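Local structure of Lin0431 protein (3LD7) at residues D57-P60 / D61-G64. The protein is of unknown function but, in its crystallised fragment, forms a small, mostly beta domain of the NusG domain II family (DUF1312). Sequence-based numbering, arbitrary orientation.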
ATOM      1  N   ASP A  57       5.567   9.804  -1.785  1.00 15.91           N
ATOM      2  CA  ASP A  57       5.995   9.901  -0.395  1.00 15.09           C
ATOM      3  C   ASP A  57       7.271  10.710  -0.311  1.00 15.08           C
ATOM      4  O   ASP A  57       7.868  11.017  -1.356  1.00 15.92           O
ATOM      5  CB  ASP A  57       6.100   8.522   0.317  1.00 15.54           C
ATOM      6  CG  ASP A  57       7.238   7.667  -0.168  1.00 16.65           C
ATOM      7  OD1 ASP A  57       8.364   8.184  -0.371  1.00 17.92           O
ATOM      8  OD2 ASP A  57       7.020   6.433  -0.266  1.00 18.04           O
ATOM      9  N   ASN A  58       7.645  11.116   0.904  1.00 14.19           N
ATOM     10  CA  ASN A  58       8.901  11.835   1.094  1.00 13.53           C
ATOM     11  C   ASN A  58      10.006  10.986   1.710  1.00 13.86           C
ATOM     12  O   ASN A  58      10.923  11.497   2.385  1.00 15.05           O
ATOM     13  CB  ASN A  58       8.690  13.157   1.841  1.00 13.57           C
ATOM     14  CG  ASN A  58       8.106  12.973   3.217  1.00 14.24           C
ATOM     15  OD1 ASN A  58       7.711  11.875   3.603  1.00 14.76           O
ATOM     16  ND2 ASN A  58       8.028  14.069   3.964  1.00 14.86           N
ATOM     17  N   SER A  59       9.921   9.684   1.480  1.00 14.50           N
ATOM     18  CA  SER A  59      10.995   8.807   1.935  1.00 14.42           C
ATOM     19  C   SER A  59      12.302   9.181   1.248  1.00 16.61           C
ATOM     20  O   SER A  59      12.314   9.662   0.108  1.00 18.64           O
ATOM     21  CB  SER A  59      10.653   7.329   1.679  1.00 16.81           C
ATOM     22  OG  SER A  59      10.688   6.995   0.290  1.00 16.84           O
ATOM     23  N   PRO A  60      13.417   8.967   1.953  1.00 17.35           N
ATOM     24  CA  PRO A  60      14.702   9.290   1.326  1.00 18.88           C
ATOM     25  C   PRO A  60      15.055   8.361   0.165  1.00 18.53           C
ATOM     26  O   PRO A  60      15.805   8.791  -0.725  1.00 20.61           O
ATOM     27  CB  PRO A  60      15.699   9.144   2.477  1.00 16.65           C
ATOM     28  CG  PRO A  60      15.012   8.225   3.467  1.00 18.05           C
ATOM     29  CD  PRO A  60      13.551   8.550   3.362  1.00 17.41           C
ATOM     30  N   ASP A  61      14.543   7.129   0.170  1.00 16.87           N
ATOM     31  CA  ASP A  61      15.013   6.109  -0.781  1.00 16.99           C
ATOM     32  C   ASP A  61      14.052   5.875  -1.947  1.00 17.25           C
ATOM     33  O   ASP A  61      14.459   5.391  -3.009  1.00 19.90           O
ATOM     34  CB  ASP A  61      15.350   4.776  -0.076  1.00 18.53           C
ATOM     35  CG  ASP A  61      14.174   4.187   0.706  1.00 22.77           C
ATOM     36  OD1 ASP A  61      13.184   4.903   0.927  1.00 25.05           O
ATOM     37  OD2 ASP A  61      14.254   3.006   1.141  1.00 23.58           O
ATOM     38  N   GLN A  62      12.775   6.213  -1.749  1.00 15.58           N
ATOM     39  CA  GLN A  62      11.765   6.045  -2.811  1.00 15.25           C
ATOM     40  C   GLN A  62      11.582   4.603  -3.332  1.00 16.26           C
ATOM     41  O   GLN A  62      11.027   4.386  -4.396  1.00 17.93           O
ATOM     42  CB  GLN A  62      12.045   6.993  -3.985  1.00 16.65           C
ATOM     43  CG  GLN A  62      11.996   8.446  -3.598  1.00 17.05           C
ATOM     44  CD  GLN A  62      10.586   8.905  -3.326  1.00 18.76           C
ATOM     45  OE1 GLN A  62       9.706   8.840  -4.203  1.00 20.66           O
ATOM     46  NE2 GLN A  62      10.355   9.369  -2.112  1.00 18.65           N
ATOM     47  N   VAL A  63      12.019   3.621  -2.563  1.00 15.56           N
ATOM     48  CA  VAL A  63      11.964   2.240  -3.016  1.00 16.32           C
ATOM     49  C   VAL A  63      10.528   1.770  -3.198  1.00 15.09           C
ATOM     50  O   VAL A  63      10.202   1.125  -4.185  1.00 17.25           O
ATOM     51  CB  VAL A  63      12.702   1.310  -2.019  1.00 17.76           C
ATOM     52  CG1 VAL A  63      12.324  -0.154  -2.240  1.00 19.01           C
ATOM     53  CG2 VAL A  63      14.181   1.541  -2.118  1.00 20.13           C
ATOM     54  N   GLY A  64       9.661   2.102  -2.251  1.00 15.25           N
ATOM     55  CA  GLY A  64       8.281   1.650  -2.335  1.00 16.40           C
ATOM     56  C   GLY A  64       7.542   2.298  -3.492  1.00 15.07           C
ATOM     57  O   GLY A  64       6.804   1.629  -4.237  1.00 16.15           O
TER
HETATM   58  O   HOH W   1       7.315  10.225  -4.299  1.00 18.71           O
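Gln62 folds its side chain back over the loop, and its amide nitrogen ties together two backbone carbonyls: Gln62 NE2 donates to Asp57 O at 3.1 Å and to Ser59 O at 3.0 Å. Both acceptors lie close to the amide plane, and both bonds are nearly straight, the one to Ser59 O with an N-H...O angle of 169°. On the acceptor side the two differ, since NE2 stands well above the carbonyl plane of Asp57 but is only modestly tilted from that of Ser59. A bend at chi2 turns the glutamine chain back toward the loop. The other end of the amide is held as well: Gln62 OE1 accepts from a water oxygen at 2.8 Å, and that water in turn accepts from Asp57 N, so the amide orientation is fixed from both ends.

Asp57 and Gln62 run past one another in opposite directions, carboxylate and amide planes 69° apart. OD1 of Asp57 takes two bonds from one residue, Ser59 N at 2.8 Å and Ser59 OG at 2.7 Å, both arriving from the same face of the carboxylate. The hydroxyl donates to OD1 and at the same time accepts from the Gln62 backbone: Gln62 N lies 3.0 Å from Ser59 OG, with a more bent angle of 140°. The side chain of Ser59 also touches Cys79 of strand 76-79.

The Asp57 OD1 to Ser59 N bond defines an Asx turn at the exit of strand 51-57, followed by Gln62 at the N-cap position of helix 63-67, in a domain of the NusG domain II family.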